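Local coordinates for protein endo-beta-N-acetylglucosaminidase F1 (Bacteroides thetaiotaomicron VPI-5482, PDB 6TCV) that hydrolyses the chitobiose core of high-mannose N-glycans as an endo-beta-N-acetylglucosaminidase, probably cutting between the two N-acetylglucosamines, at residues I254-F268 with N298-L312. The protein carries 2 engineered substitutions. Sequence-based numbering, arbitrary orientation.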
ATOM      1  N   ILE A 254      24.307   7.685   7.906  1.00 16.18           N
ATOM      2  CA  ILE A 254      24.090   8.947   7.215  1.00 16.60           C
ATOM      3  C   ILE A 254      22.916   8.945   6.261  1.00 15.86           C
ATOM      4  O   ILE A 254      22.487  10.016   5.817  1.00 15.49           O
ATOM      5  CB  ILE A 254      25.358   9.414   6.446  1.00 16.45           C
ATOM      6  CG1 ILE A 254      25.757   8.343   5.416  1.00 17.24           C
ATOM      7  CG2 ILE A 254      26.463   9.810   7.442  1.00 18.57           C
ATOM      8  CD1 ILE A 254      26.924   8.784   4.531  1.00 18.74           C
ATOM      9  N   THR A 255      22.357   7.776   5.936  1.00 14.71           N
ATOM     10  CA  THR A 255      21.229   7.699   5.011  1.00 14.71           C
ATOM     11  C   THR A 255      19.890   7.745   5.765  1.00 15.06           C
ATOM     12  O   THR A 255      19.780   7.314   6.914  1.00 15.14           O
ATOM     13  CB  THR A 255      21.266   6.436   4.128  1.00 15.24           C
ATOM     14  OG1 THR A 255      21.061   5.269   4.951  1.00 14.74           O
ATOM     15  CG2 THR A 255      22.522   6.328   3.305  1.00 15.33           C
ATOM     16  N   GLY A 256      18.862   8.238   5.088  1.00 14.39           N
ATOM     17  CA  GLY A 256      17.528   8.269   5.650  1.00 14.27           C
ATOM     18  C   GLY A 256      16.522   8.558   4.565  1.00 13.81           C
ATOM     19  O   GLY A 256      16.858   9.115   3.503  1.00 14.90           O
ATOM     20  N   LEU A 257      15.265   8.193   4.858  1.00 13.43           N
ATOM     21  CA  LEU A 257      14.190   8.281   3.886  1.00 13.51           C
ATOM     22  C   LEU A 257      13.721   9.694   3.636  1.00 14.79           C
ATOM     23  O   LEU A 257      13.020   9.910   2.636  1.00 14.72           O
ATOM     24  CB  LEU A 257      13.009   7.417   4.348  1.00 13.78           C
ATOM     25  CG  LEU A 257      13.414   5.960   4.596  1.00 13.47           C
ATOM     26  CD1 LEU A 257      12.257   5.199   5.299  1.00 14.49           C
ATOM     27  CD2 LEU A 257      13.756   5.235   3.300  1.00 13.55           C
ATOM     28  N   ALA A 258      14.086  10.663   4.481  1.00 13.90           N
ATOM     29  CA  ALA A 258      13.728  12.067   4.298  1.00 13.79           C
ATOM     30  C   ALA A 258      14.979  12.909   4.072  1.00 14.93           C
ATOM     31  O   ALA A 258      14.939  14.135   4.252  1.00 15.45           O
ATOM     32  CB  ALA A 258      12.922  12.592   5.497  1.00 15.84           C
ATOM     33  N   GLN A 259      16.112  12.304   3.641  1.00 14.27           N
ATOM     34  CA  GLN A 259      17.325  13.073   3.448  1.00 16.05           C
ATOM     35  C   GLN A 259      18.120  12.627   2.228  1.00 15.29           C
ATOM     36  O   GLN A 259      19.349  12.746   2.213  1.00 16.86           O
ATOM     37  CB  GLN A 259      18.222  13.103   4.694  1.00 16.12           C
ATOM     38  CG  GLN A 259      18.704  11.735   5.181  1.00 16.27           C
ATOM     39  CD  GLN A 259      18.987  11.682   6.676  1.00 16.60           C
ATOM     40  OE1 GLN A 259      18.155  12.133   7.469  1.00 16.44           O
ATOM     41  NE2 GLN A 259      20.161  11.189   7.086  1.00 15.99           N
ATOM     42  N   LEU A 260      17.441  12.127   1.210  1.00 15.36           N
ATOM     43  CA  LEU A 260      18.069  11.806  -0.084  1.00 15.39           C
ATOM     44  C   LEU A 260      17.955  13.013  -0.996  1.00 15.97           C
ATOM     45  O   LEU A 260      16.923  13.697  -0.989  1.00 17.00           O
ATOM     46  CB  LEU A 260      17.383  10.579  -0.694  1.00 15.41           C
ATOM     47  CG  LEU A 260      17.385   9.341   0.198  1.00 14.87           C
ATOM     48  CD1 LEU A 260      16.746   8.185  -0.486  1.00 16.26           C
ATOM     49  CD2 LEU A 260      18.797   8.948   0.673  1.00 19.94           C
ATOM     50  N   SER A 261      19.034  13.269  -1.758  1.00 16.52           N
ATOM     51  CA  SER A 261      18.984  14.262  -2.806  1.00 16.85           C
ATOM     52  C   SER A 261      17.992  13.816  -3.874  1.00 16.39           C
ATOM     53  O   SER A 261      17.509  12.686  -3.869  1.00 16.21           O
ATOM     54  CB  SER A 261      20.376  14.390  -3.429  1.00 17.30           C
ATOM     55  OG  SER A 261      20.668  13.156  -4.066  1.00 17.60           O
ATOM     56  N   GLU A 262      17.721  14.684  -4.847  1.00 17.43           N
ATOM     57  CA  GLU A 262      16.795  14.291  -5.891  1.00 16.82           C
ATOM     58  C   GLU A 262      17.271  13.017  -6.604  1.00 16.35           C
ATOM     59  O   GLU A 262      16.487  12.089  -6.813  1.00 17.12           O
ATOM     60  CB  GLU A 262      16.576  15.421  -6.902  1.00 18.38           C
ATOM     61  CG  GLU A 262      15.624  14.993  -7.989  1.00 21.42           C
ATOM     62  CD  GLU A 262      15.067  16.129  -8.825  1.00 28.70           C
ATOM     63  OE1 GLU A 262      15.446  17.289  -8.571  1.00 32.83           O
ATOM     64  OE2 GLU A 262      14.278  15.813  -9.757  1.00 31.69           O
ATOM     65  N   GLN A 263      18.537  12.971  -7.035  1.00 18.80           N
ATOM     66  CA  GLN A 263      19.059  11.772  -7.699  1.00 17.41           C
ATOM     67  C   GLN A 263      19.116  10.589  -6.737  1.00 14.70           C
ATOM     68  O   GLN A 263      18.859   9.453  -7.122  1.00 15.45           O
ATOM     69  CB  GLN A 263      20.398  12.018  -8.353  1.00 18.48           C
ATOM     70  CG  GLN A 263      20.809  10.891  -9.305  1.00 19.86           C
ATOM     71  CD  GLN A 263      19.822  10.719 -10.471  1.00 22.18           C
ATOM     72  OE1 GLN A 263      19.500  11.703 -11.159  1.00 24.08           O
ATOM     73  NE2 GLN A 263      19.402   9.526 -10.745  1.00 24.96           N
ATOM     74  N   GLY A 264      19.535  10.828  -5.484  1.00 15.66           N
ATOM     75  CA  GLY A 264      19.570   9.739  -4.531  1.00 15.48           C
ATOM     76  C   GLY A 264      18.191   9.127  -4.312  1.00 14.81           C
ATOM     77  O   GLY A 264      18.058   7.908  -4.193  1.00 14.72           O
ATOM     78  N   ALA A 265      17.155   9.969  -4.280  1.00 14.61           N
ATOM     79  CA  ALA A 265      15.782   9.504  -4.110  1.00 13.28           C
ATOM     80  C   ALA A 265      15.294   8.772  -5.338  1.00 14.34           C
ATOM     81  O   ALA A 265      14.612   7.747  -5.213  1.00 14.37           O
ATOM     82  CB  ALA A 265      14.896  10.695  -3.818  1.00 15.07           C
ATOM     83  N   LYS A 266      15.609   9.270  -6.531  1.00 14.83           N
ATOM     84  CA  LYS A 266      15.233   8.536  -7.718  1.00 14.73           C
ATOM     85  C   LYS A 266      15.823   7.129  -7.701  1.00 14.48           C
ATOM     86  O   LYS A 266      15.132   6.140  -7.999  1.00 15.05           O
ATOM     87  CB  LYS A 266      15.725   9.275  -8.964  1.00 16.93           C
ATOM     88  CG  LYS A 266      14.925  10.537  -9.299  1.00 17.31           C
ATOM     89  CD  LYS A 266      15.454  11.252 -10.513  1.00 19.65           C
ATOM     90  CE  LYS A 266      14.629  12.486 -10.832  1.00 22.13           C
ATOM     91  NZ  LYS A 266      15.285  13.359 -11.825  1.00 30.58           N
ATOM     92  N   ASP A 267      17.121   7.019  -7.396  1.00 14.49           N
ATOM     93  CA  ASP A 267      17.750   5.698  -7.441  1.00 14.67           C
ATOM     94  C   ASP A 267      17.200   4.796  -6.350  1.00 13.46           C
ATOM     95  O   ASP A 267      16.943   3.619  -6.592  1.00 13.54           O
ATOM     96  CB  ASP A 267      19.271   5.804  -7.342  1.00 15.06           C
ATOM     97  CG  ASP A 267      19.878   6.541  -8.490  1.00 17.76           C
ATOM     98  OD1 ASP A 267      19.280   6.758  -9.534  1.00 17.40           O
ATOM     99  OD2 ASP A 267      21.184   6.599  -8.473  1.00 22.77           O
ATOM    100  N   PHE A 268      17.019   5.325  -5.135  1.00 13.73           N
ATOM    101  CA  PHE A 268      16.538   4.470  -4.061  1.00 13.17           C
ATOM    102  C   PHE A 268      15.110   4.033  -4.342  1.00 13.27           C
ATOM    103  O   PHE A 268      14.770   2.850  -4.124  1.00 13.00           O
ATOM    104  CB  PHE A 268      16.655   5.212  -2.723  1.00 13.67           C
ATOM    105  CG  PHE A 268      16.341   4.347  -1.545  1.00 13.50           C
ATOM    106  CD1 PHE A 268      17.216   3.343  -1.139  1.00 13.93           C
ATOM    107  CD2 PHE A 268      15.130   4.474  -0.894  1.00 13.84           C
ATOM    108  CE1 PHE A 268      16.875   2.542  -0.067  1.00 14.87           C
ATOM    109  CE2 PHE A 268      14.806   3.671   0.143  1.00 14.21           C
ATOM    110  CZ  PHE A 268      15.689   2.702   0.543  1.00 14.82           C
ATOM    111  N   ASN A 298      27.861  14.440   0.351  1.00 20.42           N
ATOM    112  CA  ASN A 298      27.557  13.253  -0.422  1.00 20.01           C
ATOM    113  C   ASN A 298      26.472  13.516  -1.463  1.00 20.80           C
ATOM    114  O   ASN A 298      25.385  13.977  -1.110  1.00 19.22           O
ATOM    115  CB  ASN A 298      27.110  12.160   0.525  1.00 19.71           C
ATOM    116  CG  ASN A 298      27.074  10.821  -0.140  1.00 20.98           C
ATOM    117  OD1 ASN A 298      26.342  10.606  -1.083  1.00 20.78           O
ATOM    118  ND2 ASN A 298      27.803   9.865   0.447  1.00 22.04           N
ATOM    119  N   PRO A 299      26.708  13.225  -2.742  1.00 20.25           N
ATOM    120  CA  PRO A 299      25.706  13.565  -3.770  1.00 20.95           C
ATOM    121  C   PRO A 299      24.401  12.828  -3.647  1.00 19.50           C
ATOM    122  O   PRO A 299      23.428  13.242  -4.290  1.00 19.87           O
ATOM    123  CB  PRO A 299      26.408  13.226  -5.103  1.00 23.89           C
ATOM    124  CG  PRO A 299      27.456  12.222  -4.753  1.00 22.98           C
ATOM    125  CD  PRO A 299      27.931  12.625  -3.343  1.00 20.76           C
ATOM    126  N   SER A 300      24.364  11.753  -2.878  0.83 17.25           N
ATOM    127  CA  SER A 300      23.110  11.024  -2.696  0.83 17.38           C
ATOM    128  C   SER A 300      22.204  11.612  -1.619  0.83 17.22           C
ATOM    129  O   SER A 300      21.050  11.186  -1.499  0.83 16.85           O
ATOM    130  CB  SER A 300      23.405   9.576  -2.286  0.83 19.02           C
ATOM    131  OG  SER A 300      24.078   8.865  -3.331  0.83 20.94           O
ATOM    132  N   LEU A 301      22.711  12.534  -0.810  1.00 17.10           N
ATOM    133  CA  LEU A 301      22.044  13.039   0.387  1.00 16.99           C
ATOM    134  C   LEU A 301      21.818  14.537   0.324  1.00 17.22           C
ATOM    135  O   LEU A 301      22.390  15.257  -0.511  1.00 18.83           O
ATOM    136  CB  LEU A 301      22.907  12.736   1.634  1.00 17.91           C
ATOM    137  CG  LEU A 301      23.342  11.280   1.769  1.00 16.95           C
ATOM    138  CD1 LEU A 301      24.255  11.063   2.996  1.00 18.25           C
ATOM    139  CD2 LEU A 301      22.136  10.348   1.848  1.00 17.10           C
ATOM    140  N   THR A 302      20.964  15.008   1.226  1.00 17.47           N
ATOM    141  CA  THR A 302      20.622  16.416   1.363  1.00 18.46           C
ATOM    142  C   THR A 302      20.146  16.678   2.791  1.00 18.14           C
ATOM    143  O   THR A 302      20.079  15.776   3.612  1.00 18.87           O
ATOM    144  CB  THR A 302      19.621  16.838   0.296  1.00 20.45           C
ATOM    145  OG1 THR A 302      19.582  18.276   0.257  1.00 22.34           O
ATOM    146  CG2 THR A 302      18.239  16.337   0.567  1.00 19.02           C
ATOM    147  N   ASN A 303      19.832  17.955   3.090  1.00 19.73           N
ATOM    148  CA  ASN A 303      19.302  18.309   4.404  1.00 22.30           C
ATOM    149  C   ASN A 303      17.982  17.550   4.640  1.00 19.59           C
ATOM    150  O   ASN A 303      17.168  17.398   3.710  1.00 21.67           O
ATOM    151  CB  ASN A 303      19.041  19.839   4.482  1.00 22.95           C
ATOM    152  CG  ASN A 303      20.262  20.603   4.078  1.00 36.95           C
ATOM    153  OD1 ASN A 303      21.112  20.973   4.874  1.00 38.00           O
ATOM    154  ND2 ASN A 303      20.202  21.071   2.839  1.00 34.30           N
ATOM    155  N   PRO A 304      17.758  16.970   5.811  1.00 19.35           N
ATOM    156  CA  PRO A 304      16.486  16.262   6.044  1.00 18.82           C
ATOM    157  C   PRO A 304      15.308  17.227   5.918  1.00 19.99           C
ATOM    158  O   PRO A 304      15.320  18.314   6.505  1.00 21.00           O
ATOM    159  CB  PRO A 304      16.614  15.730   7.475  1.00 20.46           C
ATOM    160  CG  PRO A 304      18.155  15.746   7.740  1.00 25.66           C
ATOM    161  CD  PRO A 304      18.663  16.926   6.974  1.00 23.49           C
ATOM    162  N   SER A 305      14.271  16.820   5.191  1.00 17.92           N
ATOM    163  CA  SER A 305      13.095  17.675   5.041  1.00 17.49           C
ATOM    164  C   SER A 305      11.907  16.865   4.524  1.00 16.39           C
ATOM    165  O   SER A 305      12.059  15.835   3.859  1.00 15.74           O
ATOM    166  CB  SER A 305      13.364  18.829   4.083  1.00 18.66           C
ATOM    167  OG  SER A 305      13.336  18.374   2.743  1.00 19.04           O
ATOM    168  N   THR A 306      10.709  17.373   4.788  1.00 17.20           N
ATOM    169  CA  THR A 306       9.514  16.806   4.178  1.00 16.31           C
ATOM    170  C   THR A 306       9.552  16.915   2.655  1.00 16.09           C
ATOM    171  O   THR A 306       8.996  16.051   1.984  1.00 15.31           O
ATOM    172  CB  THR A 306       8.261  17.457   4.777  1.00 16.69           C
ATOM    173  OG1 THR A 306       8.382  18.862   4.679  1.00 18.21           O
ATOM    174  CG2 THR A 306       8.038  17.003   6.262  1.00 19.50           C
ATOM    175  N   ALA A 307      10.243  17.887   2.086  1.00 15.69           N
ATOM    176  CA  ALA A 307      10.325  17.961   0.628  1.00 15.76           C
ATOM    177  C   ALA A 307      11.160  16.811   0.074  1.00 16.23           C
ATOM    178  O   ALA A 307      10.801  16.198  -0.938  1.00 15.60           O
ATOM    179  CB  ALA A 307      10.946  19.289   0.169  1.00 17.03           C
ATOM    180  N   ALA A 308      12.229  16.432   0.764  1.00 15.22           N
ATOM    181  CA  ALA A 308      13.034  15.313   0.299  1.00 15.54           C
ATOM    182  C   ALA A 308      12.272  14.010   0.437  1.00 15.07           C
ATOM    183  O   ALA A 308      12.375  13.126  -0.419  1.00 15.34           O
ATOM    184  CB  ALA A 308      14.349  15.248   1.110  1.00 16.29           C
ATOM    185  N   ALA A 309      11.528  13.859   1.524  1.00 15.19           N
ATOM    186  CA  ALA A 309      10.679  12.691   1.708  1.00 14.46           C
ATOM    187  C   ALA A 309       9.628  12.586   0.614  1.00 14.03           C
ATOM    188  O   ALA A 309       9.383  11.502   0.058  1.00 13.78           O
ATOM    189  CB  ALA A 309      10.019  12.736   3.081  1.00 15.46           C
ATOM    190  N   ALA A 310       8.977  13.703   0.304  1.00 14.09           N
ATOM    191  CA  ALA A 310       7.955  13.691  -0.750  1.00 14.72           C
ATOM    192  C   ALA A 310       8.566  13.311  -2.086  1.00 14.09           C
ATOM    193  O   ALA A 310       7.966  12.553  -2.856  1.00 14.63           O
ATOM    194  CB  ALA A 310       7.264  15.057  -0.827  1.00 15.76           C
ATOM    195  N   ARG A 311       9.751  13.838  -2.389  1.00 14.88           N
ATOM    196  CA  ARG A 311      10.438  13.428  -3.616  1.00 14.72           C
ATOM    197  C   ARG A 311      10.596  11.901  -3.688  1.00 13.86           C
ATOM    198  O   ARG A 311      10.302  11.275  -4.717  1.00 14.48           O
ATOM    199  CB  ARG A 311      11.786  14.133  -3.728  1.00 15.68           C
ATOM    200  CG  ARG A 311      12.737  13.547  -4.837  1.00 16.86           C
ATOM    201  CD  ARG A 311      12.178  13.769  -6.242  1.00 16.80           C
ATOM    202  NE  ARG A 311      12.090  15.204  -6.542  1.00 18.21           N
ATOM    203  CZ  ARG A 311      11.528  15.673  -7.639  1.00 18.44           C
ATOM    204  NH1 ARG A 311      11.025  14.887  -8.560  1.00 18.07           N
ATOM    205  NH2 ARG A 311      11.409  16.997  -7.796  1.00 21.76           N
ATOM    206  N   LEU A 312      11.017  11.288  -2.597  1.00 13.43           N
ATOM    207  CA  LEU A 312      11.158   9.836  -2.583  1.00 14.38           C
ATOM    208  C   LEU A 312       9.825   9.149  -2.811  1.00 13.58           C
ATOM    209  O   LEU A 312       9.729   8.199  -3.601  1.00 14.08           O
ATOM    210  CB  LEU A 312      11.791   9.341  -1.254  1.00 13.09           C
ATOM    211  CG  LEU A 312      11.843   7.819  -1.095  1.00 13.46           C
ATOM    212  CD1 LEU A 312      12.693   7.184  -2.203  1.00 14.85           C
ATOM    213  CD2 LEU A 312      12.331   7.424   0.293  1.00 13.61           C
TER
HETATM  214  O   HOH W   1      14.481  11.431   0.753  1.00 15.67           O
HETATM  215  O   HOH W   2      14.667  13.690  -2.314  1.00 27.29           O
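Leu260 and Leu301 form a single beta bridge that joins two beta-alpha loops of the (beta/alpha)8 barrel, those following strands 243-249 and 283-287, before each chain turns into its helix. Backbone bonds line the seam: Thr302 N donates to Gln259 O, Ser261 N to Ser300 O, and Ser305 N to Ala258 O, the last nearly head-on to the carbonyl (2.9 Å, C=O...N angle 164°). Pro304 CA adds a CA-H...O contact to Ala258 O.

In the apolar packing, Leu301 CD1 reaches Ile254 CD1 at 3.8 Å, the two side chains crossing at about a right angle, while Leu301 CD2 meets Leu260 CD2. Beyond the seam, Leu312 is wedged between loop and helix: with CG anti to the backbone N (chi1 174°), it sends CD2 to Leu257 CD2, and Leu312 CD1 meets the edge of the Phe268 ring, in its plane and 3.9 Å from Phe268 CD2. Ala258 CB rests on Ala309 CB.

The charged contact lies between the first turns of the two helices (262-268 and 306-312), whose axes are 35° apart. Glu262 stacks its carboxylate over the Arg311 guanidinium, Glu262 OE2 lying above the centre of one face, 3.6 Å from Arg311 NH1; no N-H of Arg311 points at this oxygen, so that this pair attracts by charge alone. Lys266 NZ gives the same oxygen a weak bond, whereas Arg311 NH1 also bridges to Glu315 and Asp340. A methionine in place of Arg311 would probably leave all three acidic side chains without this shared cation.

Water 1 donates to Leu257 O, accepts from Leu260 N and reaches the other segment through a weak bond to Ala308 O. Ser261, the N-cap residue of helix 262-278, accepts from Gly264 N through OG, and Ser261 OG also donates to Pro299 O at 2.8 Å.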